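PDB 4EXJ: protein URE2 from Lodderomyces elongisporus NRRL YB-4239, which is of unknown function but belongs to the glutathione S-transferase superfamily and may, like the yeast regulator Ure2, take part in transcription regulation. Local coordinates for residues L20-N25 against E209-E214. Numbering follows the deposited sequence.
Sequences LGKLLN and EEILKE
Lys22 and Ile211 lie alongside each other, their side chains running in opposite directions, and show how the stem of a lysine can serve as a greasy surface while its amino group seeks a charge. The two side chains come closest at the root of the lysine, where Ile211 CD1 packs against Lys22 CB at 3.6 Å. Farther out, Lys22 CD passes both branches of the isoleucine, 4.0 Å from Ile211 CG1 and 4.1 Å from Ile211 CG2. The long branch of Ile211 owes its reach to a CG1 set anti to the carbonyl carbon (chi1 -68°) and a trans arrangement about CB-CG1 (chi2 167°) that carries CD1 outward. The lysine chain, likewise extended after CG, carries its nitrogen past the isoleucine to Glu214, which approaches from the opposite direction. There Lys22 NZ makes a salt bridge to Glu214 OE1 at 3.5 Å. The hydrogen bond within it is weak, and Glu214 OE2 lies almost as near to Lys22 NZ, at 3.6 Å, so attraction between charges probably matters more here than one directional bond. Glu214 itself is exposed, which places the ion pair at the outer margin of the contact, whereas Ile211 is buried and also touches Val19 of helix 15-23. Leu212 touches Arg15 and Val19 of that helix as well as Leu169 and His173 of helix 163-179. The contact thus joins the first helix of the thioredoxin-like N-terminal domain to helix 208-213 near the end of the chain, an interdomain packing within one subunit that belongs to the two-domain glutathione S-transferase fold.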
ATOM      1  N   LEU B  20      -5.466  15.086   9.391  1.00 23.43           N
ATOM      2  CA  LEU B  20      -4.320  15.943   9.055  1.00 26.61           C
ATOM      3  C   LEU B  20      -4.751  17.353   8.635  1.00 26.65           C
ATOM      4  O   LEU B  20      -4.194  18.341   9.115  1.00 27.75           O
ATOM      5  CB  LEU B  20      -3.444  15.321   7.963  1.00 25.20           C
ATOM      6  CG  LEU B  20      -2.254  16.206   7.569  1.00 24.26           C
ATOM      7  CD1 LEU B  20      -1.332  16.412   8.724  1.00 24.50           C
ATOM      8  CD2 LEU B  20      -1.493  15.531   6.435  1.00 22.40           C
ATOM      9  N   GLY B  21      -5.731  17.442   7.747  1.00 25.12           N
ATOM     10  CA  GLY B  21      -6.224  18.755   7.297  1.00 29.14           C
ATOM     11  C   GLY B  21      -6.667  19.629   8.462  1.00 31.34           C
ATOM     12  O   GLY B  21      -6.360  20.822   8.514  1.00 31.69           O
ATOM     13  N   LYS B  22      -7.402  19.037   9.393  1.00 28.69           N
ATOM     14  CA  LYS B  22      -7.856  19.780  10.575  1.00 31.94           C
ATOM     15  C   LYS B  22      -6.727  20.174  11.523  1.00 29.90           C
ATOM     16  O   LYS B  22      -6.720  21.292  12.039  1.00 34.33           O
ATOM     17  CB  LYS B  22      -8.936  19.001  11.309  1.00 34.46           C
ATOM     18  CG  LYS B  22     -10.183  18.826  10.464  1.00 39.18           C
ATOM     19  CD  LYS B  22     -11.418  18.599  11.318  1.00 54.94           C
ATOM     20  CE  LYS B  22     -12.659  19.137  10.618  1.00 60.59           C
ATOM     21  NZ  LYS B  22     -13.749  19.402  11.597  1.00 64.75           N
ATOM     22  N   LEU B  23      -5.761  19.284  11.742  1.00 27.75           N
ATOM     23  CA  LEU B  23      -4.605  19.623  12.589  1.00 29.19           C
ATOM     24  C   LEU B  23      -3.832  20.812  12.038  1.00 30.59           C
ATOM     25  O   LEU B  23      -3.248  21.585  12.802  1.00 35.98           O
ATOM     26  CB  LEU B  23      -3.649  18.434  12.751  1.00 29.43           C
ATOM     27  CG  LEU B  23      -4.160  17.254  13.587  1.00 28.84           C
ATOM     28  CD1 LEU B  23      -3.092  16.162  13.609  1.00 29.58           C
ATOM     29  CD2 LEU B  23      -4.498  17.693  15.001  1.00 32.53           C
ATOM     30  N   LEU B  24      -3.828  20.946  10.720  1.00 31.58           N
ATOM     31  CA  LEU B  24      -3.100  22.017  10.043  1.00 30.64           C
ATOM     32  C   LEU B  24      -3.931  23.273   9.864  1.00 36.24           C
ATOM     33  O   LEU B  24      -3.417  24.299   9.409  1.00 33.91           O
ATOM     34  CB  LEU B  24      -2.678  21.554   8.643  1.00 26.74           C
ATOM     35  CG  LEU B  24      -1.509  20.577   8.572  1.00 26.31           C
ATOM     36  CD1 LEU B  24      -1.350  19.975   7.160  1.00 29.57           C
ATOM     37  CD2 LEU B  24      -0.224  21.270   9.046  1.00 31.19           C
ATOM     38  N   ASN B  25      -5.215  23.184  10.184  1.00 32.51           N
ATOM     39  CA  ASN B  25      -6.172  24.208   9.765  1.00 39.17           C
ATOM     40  C   ASN B  25      -5.985  24.578   8.310  1.00 39.35           C
ATOM     41  O   ASN B  25      -5.938  25.758   7.962  1.00 38.23           O
ATOM     42  CB  ASN B  25      -6.073  25.445  10.649  1.00 42.58           C
ATOM     43  CG  ASN B  25      -6.808  25.269  11.961  1.00 56.62           C
ATOM     44  OD1 ASN B  25      -8.038  25.222  11.992  1.00 68.95           O
ATOM     45  ND2 ASN B  25      -6.057  25.154  13.052  1.00 54.09           N
ATOM     46  N   GLU B 209      -8.801  13.144  18.992  1.00 28.15           N
ATOM     47  CA  GLU B 209      -9.933  12.347  19.444  1.00 31.09           C
ATOM     48  C   GLU B 209     -11.264  13.027  19.167  1.00 31.53           C
ATOM     49  O   GLU B 209     -12.204  12.379  18.679  1.00 28.83           O
ATOM     50  CB  GLU B 209      -9.804  11.988  20.916  1.00 34.51           C
ATOM     51  CG  GLU B 209     -10.784  10.914  21.320  1.00 34.69           C
ATOM     52  CD  GLU B 209     -10.642  10.545  22.767  1.00 50.17           C
ATOM     53  OE1 GLU B 209     -10.475  11.473  23.585  1.00 45.56           O
ATOM     54  OE2 GLU B 209     -10.704   9.334  23.081  1.00 57.71           O
ATOM     55  N   GLU B 210     -11.336  14.329  19.461  1.00 31.55           N
ATOM     56  CA  GLU B 210     -12.517  15.135  19.160  1.00 30.38           C
ATOM     57  C   GLU B 210     -12.894  15.038  17.687  1.00 30.26           C
ATOM     58  O   GLU B 210     -14.070  14.847  17.341  1.00 32.31           O
ATOM     59  CB  GLU B 210     -12.257  16.598  19.545  1.00 32.60           C
ATOM     60  CG  GLU B 210     -13.357  17.564  19.166  1.00 39.04           C
ATOM     61  CD  GLU B 210     -12.972  19.017  19.459  1.00 58.78           C
ATOM     62  OE1 GLU B 210     -12.155  19.248  20.377  1.00 48.89           O
ATOM     63  OE2 GLU B 210     -13.486  19.929  18.773  1.00 62.10           O
ATOM     64  N   ILE B 211     -11.901  15.133  16.805  1.00 27.13           N
ATOM     65  CA  ILE B 211     -12.165  15.064  15.368  1.00 25.87           C
ATOM     66  C   ILE B 211     -12.794  13.720  14.987  1.00 27.91           C
ATOM     67  O   ILE B 211     -13.791  13.670  14.263  1.00 28.97           O
ATOM     68  CB  ILE B 211     -10.871  15.288  14.573  1.00 23.35           C
ATOM     69  CG1 ILE B 211     -10.404  16.748  14.742  1.00 26.92           C
ATOM     70  CG2 ILE B 211     -11.050  14.931  13.090  1.00 28.83           C
ATOM     71  CD1 ILE B 211      -8.978  16.987  14.265  1.00 29.60           C
ATOM     72  N   LEU B 212     -12.248  12.648  15.547  1.00 28.02           N
ATOM     73  CA  LEU B 212     -12.688  11.294  15.204  1.00 28.72           C
ATOM     74  C   LEU B 212     -14.094  11.028  15.761  1.00 34.72           C
ATOM     75  O   LEU B 212     -14.879  10.297  15.146  1.00 36.63           O
ATOM     76  CB  LEU B 212     -11.679  10.267  15.713  1.00 28.91           C
ATOM     77  CG  LEU B 212     -10.319  10.240  14.992  1.00 25.07           C
ATOM     78  CD1 LEU B 212      -9.347   9.271  15.657  1.00 29.09           C
ATOM     79  CD2 LEU B 212     -10.477   9.912  13.491  1.00 27.87           C
ATOM     80  N   LYS B 213     -14.411  11.640  16.904  1.00 31.55           N
ATOM     81  CA  LYS B 213     -15.744  11.491  17.533  1.00 30.44           C
ATOM     82  C   LYS B 213     -16.874  12.164  16.757  1.00 34.56           C
ATOM     83  O   LYS B 213     -18.041  11.854  16.978  1.00 32.88           O
ATOM     84  CB  LYS B 213     -15.729  12.036  18.967  1.00 34.39           C
ATOM     85  CG  LYS B 213     -14.966  11.170  19.960  1.00 49.07           C
ATOM     86  CD  LYS B 213     -15.883  10.194  20.683  1.00 64.05           C
ATOM     87  CE  LYS B 213     -15.127   9.388  21.742  1.00 67.75           C
ATOM     88  NZ  LYS B 213     -14.495  10.252  22.790  1.00 58.32           N
ATOM     89  N   GLU B 214     -16.554  13.075  15.846  1.00 27.24           N
ATOM     90  CA  GLU B 214     -17.605  13.847  15.168  1.00 27.71           C
ATOM     91  C   GLU B 214     -18.619  12.996  14.402  1.00 32.96           C
ATOM     92  O   GLU B 214     -19.784  13.385  14.246  1.00 33.13           O
ATOM     93  CB  GLU B 214     -16.986  14.886  14.234  1.00 30.26           C
ATOM     94  CG  GLU B 214     -16.307  16.016  14.991  1.00 34.55           C
ATOM     95  CD  GLU B 214     -15.657  17.027  14.073  1.00 50.73           C
ATOM     96  OE1 GLU B 214     -15.785  16.875  12.838  1.00 48.12           O
ATOM     97  OE2 GLU B 214     -15.015  17.968  14.592  1.00 56.28           O
TER